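Local coordinates for protein possible adhesin (Caldicellulosiruptor kronotskyensis, PDB 4WA0) that probably mediates attachment of the bacterium to cellulose as a tapirin, of which this chain is the C-terminal beta-helix domain, which binds magnesium, at residues 106-119 with 126-139. Numbering follows the deposited sequence.
Sequences MQLYGAGSYKFVQL and KLAGPGVNMEVSTL
Two successive coils of a parallel beta-helix stack here, strand 106-108 on 126-128 and strand 112-116 on 132-136. The latter pair has axes 4.7 Å apart and N-to-C directions differing by 15°, as parallel neighbours should. Its ladder alternates between the two strands: Asn133 N donates to Gly112 O, Tyr114 N to Asn133 O, Glu135 N to Tyr114 O and Phe116 N to Glu135 O. Register slips by one residue between the two ladders, where the second coil makes a type II turn from Gly129 to Val132, and again at the corner as a beta bulge. There Val117 O accepts Leu139 N at 3.1 Å and Thr138 N at 3.0 Å, so one carbonyl also serves the extra residue, Thr138.

Leu108, Tyr114, Phe116, Val132 and Met134 point inward. Met134, a selenomethionine, sends CG away from its backbone N (chi1 -171°) and then bends at chi3 (73°). This brings SE to the edge of the Phe116 ring, 3.9 Å from its CE2, a Met-aromatic contact; Leu119 CD1 touches the same SE. The Tyr114 ring carries Leu108 CD1 over one face, toward the rim, while its hydroxyl donates to Gly110 O at 2.7 Å, tying the ring to the bend of its own coil. Val132 CG1 packs against Leu108 CB (3.9 Å), bridging the two ladders.

On the outer surface, the extended Lys126 chain runs past the edge of the Tyr109 ring, Lys126 CE lying 3.9 Å from Tyr109 CE1, and Ala128 CB abuts the same ring. Lys115 and Glu135 lie alongside without a salt bridge, Lys115 NZ staying 5.3 Å from Glu135 OE1 and donating to Ser113 OG. An apolar interior, a largely polar outer face and parallel-stacked coils, with register shifts confined to turns and corners, are characteristic of the right-handed parallel beta-helix.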
# COMPACT_ATOMS: atom_id res chain seq x y z
N MSE A 106 4.18 -8.55 -12.23
CA MSE A 106 3.63 -7.19 -12.16
C MSE A 106 2.79 -6.99 -13.38
O MSE A 106 3.33 -6.99 -14.48
CB MSE A 106 4.70 -6.11 -12.10
CG MSE A 106 4.00 -4.77 -11.99
SE MSE A 106 5.25 -3.25 -11.80
CE MSE A 106 6.77 -3.98 -10.75
N GLN A 107 1.47 -6.86 -13.20
CA GLN A 107 0.54 -6.74 -14.34
C GLN A 107 -0.18 -5.39 -14.28
O GLN A 107 -0.96 -5.17 -13.33
CB GLN A 107 -0.45 -7.89 -14.33
CG GLN A 107 0.15 -9.18 -14.88
CD GLN A 107 -0.85 -10.31 -14.93
OE1 GLN A 107 -2.04 -10.09 -15.08
NE2 GLN A 107 -0.37 -11.54 -14.82
N LEU A 108 0.12 -4.47 -15.19
CA LEU A 108 -0.43 -3.12 -15.14
C LEU A 108 -1.37 -2.96 -16.32
O LEU A 108 -0.92 -2.79 -17.45
CB LEU A 108 0.63 -2.06 -15.15
CG LEU A 108 1.75 -2.17 -14.08
CD1 LEU A 108 2.72 -1.00 -14.18
CD2 LEU A 108 1.19 -2.28 -12.69
N TYR A 109 -2.67 -3.01 -16.06
CA TYR A 109 -3.71 -2.87 -17.07
C TYR A 109 -4.38 -1.51 -16.98
O TYR A 109 -4.78 -0.94 -18.01
CB TYR A 109 -4.72 -3.99 -16.90
CG TYR A 109 -4.17 -5.38 -17.22
CD1 TYR A 109 -3.01 -5.55 -17.95
CD2 TYR A 109 -4.71 -6.49 -16.67
CE1 TYR A 109 -2.45 -6.82 -18.16
CE2 TYR A 109 -4.18 -7.76 -16.94
CZ TYR A 109 -3.06 -7.90 -17.69
OH TYR A 109 -2.52 -9.18 -17.92
N GLY A 110 -4.56 -0.97 -15.76
CA GLY A 110 -5.23 0.30 -15.66
C GLY A 110 -4.37 1.42 -16.18
O GLY A 110 -3.19 1.44 -15.90
N ALA A 111 -4.92 2.31 -17.01
CA ALA A 111 -4.23 3.53 -17.39
C ALA A 111 -3.70 4.28 -16.18
O ALA A 111 -4.30 4.22 -15.14
CB ALA A 111 -5.18 4.41 -18.13
N GLY A 112 -2.60 4.98 -16.35
CA GLY A 112 -2.01 5.70 -15.28
C GLY A 112 -0.54 5.93 -15.50
O GLY A 112 0.04 5.38 -16.42
N SER A 113 0.02 6.75 -14.62
CA SER A 113 1.43 7.06 -14.62
C SER A 113 2.09 6.31 -13.42
O SER A 113 1.74 6.58 -12.23
CB SER A 113 1.64 8.55 -14.52
OG SER A 113 3.03 8.87 -14.48
N TYR A 114 2.95 5.38 -13.77
CA TYR A 114 3.64 4.54 -12.81
C TYR A 114 5.10 4.94 -12.84
O TYR A 114 5.82 4.63 -13.82
CB TYR A 114 3.40 3.07 -13.13
CG TYR A 114 1.97 2.60 -13.25
CD1 TYR A 114 1.24 2.76 -14.44
CD2 TYR A 114 1.34 1.96 -12.20
CE1 TYR A 114 -0.07 2.32 -14.51
CE2 TYR A 114 0.06 1.49 -12.31
CZ TYR A 114 -0.65 1.68 -13.45
OH TYR A 114 -1.94 1.22 -13.50
N LYS A 115 5.59 5.58 -11.77
CA LYS A 115 6.94 6.14 -11.75
C LYS A 115 7.72 5.54 -10.58
O LYS A 115 7.25 5.57 -9.45
CB LYS A 115 6.92 7.67 -11.57
CG LYS A 115 6.16 8.37 -12.67
CD LYS A 115 6.37 9.89 -12.51
CE LYS A 115 5.63 10.71 -13.55
NZ LYS A 115 4.28 10.98 -12.96
N PHE A 116 8.82 4.87 -10.90
CA PHE A 116 9.65 4.16 -9.94
C PHE A 116 11.07 4.66 -10.06
O PHE A 116 11.59 4.76 -11.16
CB PHE A 116 9.56 2.67 -10.17
CG PHE A 116 8.12 2.14 -10.11
CD1 PHE A 116 7.36 2.35 -8.97
CD2 PHE A 116 7.53 1.46 -11.18
CE1 PHE A 116 6.04 1.92 -8.93
CE2 PHE A 116 6.24 0.98 -11.13
CZ PHE A 116 5.48 1.23 -10.00
N VAL A 117 11.73 4.88 -8.95
CA VAL A 117 13.18 5.07 -8.98
C VAL A 117 13.88 3.76 -9.22
O VAL A 117 14.71 3.68 -10.17
CB VAL A 117 13.68 5.81 -7.72
CG1 VAL A 117 15.19 5.93 -7.75
CG2 VAL A 117 13.01 7.14 -7.54
N GLN A 118 13.59 2.72 -8.43
CA GLN A 118 14.16 1.40 -8.65
C GLN A 118 13.07 0.38 -8.56
O GLN A 118 12.20 0.44 -7.69
CB GLN A 118 15.35 1.09 -7.77
CG GLN A 118 15.18 1.34 -6.35
CD GLN A 118 16.42 1.06 -5.51
OE1 GLN A 118 17.56 0.93 -6.00
NE2 GLN A 118 16.20 1.02 -4.20
N LEU A 119 13.08 -0.51 -9.53
CA LEU A 119 12.14 -1.62 -9.66
C LEU A 119 12.89 -2.94 -9.65
O LEU A 119 13.89 -3.16 -10.37
CB LEU A 119 11.40 -1.45 -11.00
CG LEU A 119 10.30 -2.46 -11.31
CD1 LEU A 119 9.23 -1.84 -12.14
CD2 LEU A 119 10.84 -3.73 -11.97
N LYS A 126 4.36 -6.85 -17.09
CA LYS A 126 3.44 -6.76 -18.24
C LYS A 126 2.62 -5.48 -18.13
O LYS A 126 1.96 -5.28 -17.10
CB LYS A 126 2.57 -7.98 -18.27
CG LYS A 126 1.68 -7.91 -19.47
CD LYS A 126 0.74 -9.07 -19.57
CE LYS A 126 -0.26 -8.73 -20.70
NZ LYS A 126 -0.99 -9.97 -21.04
N LEU A 127 2.80 -4.59 -19.09
CA LEU A 127 1.95 -3.39 -19.22
C LEU A 127 1.09 -3.56 -20.45
O LEU A 127 1.62 -3.85 -21.51
CB LEU A 127 2.74 -2.14 -19.39
CG LEU A 127 3.49 -1.66 -18.16
CD1 LEU A 127 4.71 -2.46 -18.02
CD2 LEU A 127 3.97 -0.24 -18.48
N ALA A 128 -0.23 -3.46 -20.27
CA ALA A 128 -1.19 -3.71 -21.40
C ALA A 128 -2.31 -2.71 -21.38
O ALA A 128 -3.12 -2.70 -20.45
CB ALA A 128 -1.71 -5.11 -21.33
N GLY A 129 -2.35 -1.88 -22.40
CA GLY A 129 -3.52 -1.02 -22.64
C GLY A 129 -3.17 0.43 -22.88
O GLY A 129 -2.11 0.93 -22.47
N PRO A 130 -4.07 1.17 -23.55
CA PRO A 130 -3.84 2.56 -23.74
C PRO A 130 -3.68 3.30 -22.43
O PRO A 130 -4.34 3.03 -21.45
CB PRO A 130 -5.10 3.05 -24.49
CG PRO A 130 -5.56 1.85 -25.20
CD PRO A 130 -5.35 0.73 -24.19
N GLY A 131 -2.77 4.25 -22.44
CA GLY A 131 -2.56 5.07 -21.26
C GLY A 131 -1.80 4.49 -20.07
O GLY A 131 -1.71 5.19 -19.04
N VAL A 132 -1.32 3.26 -20.20
CA VAL A 132 -0.52 2.61 -19.18
C VAL A 132 0.95 3.04 -19.42
O VAL A 132 1.61 2.52 -20.38
CB VAL A 132 -0.62 1.11 -19.26
CG1 VAL A 132 0.17 0.49 -18.08
CG2 VAL A 132 -2.07 0.66 -19.20
N ASN A 133 1.46 3.95 -18.62
CA ASN A 133 2.78 4.58 -18.88
C ASN A 133 3.66 4.43 -17.66
O ASN A 133 3.30 4.94 -16.57
CB ASN A 133 2.58 6.04 -19.19
CG ASN A 133 1.86 6.26 -20.49
OD1 ASN A 133 2.13 5.58 -21.46
ND2 ASN A 133 0.84 7.12 -20.48
N MSE A 134 4.72 3.66 -17.77
CA MSE A 134 5.73 3.54 -16.71
C MSE A 134 6.99 4.23 -16.96
O MSE A 134 7.51 4.22 -18.11
CB MSE A 134 5.98 2.05 -16.53
CG MSE A 134 6.83 1.80 -15.31
SE MSE A 134 7.04 -0.11 -14.83
CE MSE A 134 8.20 -0.53 -16.26
N GLU A 135 7.56 4.82 -15.93
CA GLU A 135 8.90 5.46 -16.06
C GLU A 135 9.79 4.85 -15.00
O GLU A 135 9.34 4.70 -13.86
CB GLU A 135 8.88 6.95 -15.79
CG GLU A 135 7.98 7.64 -16.75
CD GLU A 135 7.95 9.15 -16.71
OE1 GLU A 135 8.55 9.81 -15.82
OE2 GLU A 135 7.28 9.65 -17.63
N VAL A 136 11.05 4.57 -15.35
CA VAL A 136 12.05 4.10 -14.40
C VAL A 136 13.14 5.13 -14.36
O VAL A 136 13.72 5.47 -15.41
CB VAL A 136 12.61 2.72 -14.77
CG1 VAL A 136 13.74 2.37 -13.81
CG2 VAL A 136 11.49 1.69 -14.78
N SER A 137 13.39 5.70 -13.18
CA SER A 137 14.35 6.83 -13.16
C SER A 137 15.80 6.41 -12.98
O SER A 137 16.69 7.15 -13.50
CB SER A 137 13.86 7.96 -12.21
OG SER A 137 13.99 7.64 -10.90
N THR A 138 16.06 5.34 -12.24
CA THR A 138 17.45 4.93 -11.93
C THR A 138 17.83 3.48 -12.31
O THR A 138 18.84 3.22 -12.96
CB THR A 138 17.77 5.27 -10.45
OG1 THR A 138 17.55 6.67 -10.26
CG2 THR A 138 19.16 4.95 -10.06
N LEU A 139 17.02 2.51 -11.83
CA LEU A 139 17.39 1.14 -11.93
C LEU A 139 16.20 0.21 -12.02
O LEU A 139 15.16 0.41 -11.35
CB LEU A 139 18.20 0.80 -10.71
CG LEU A 139 18.69 -0.59 -10.40
CD1 LEU A 139 19.77 -0.93 -11.40
CD2 LEU A 139 19.36 -0.71 -9.04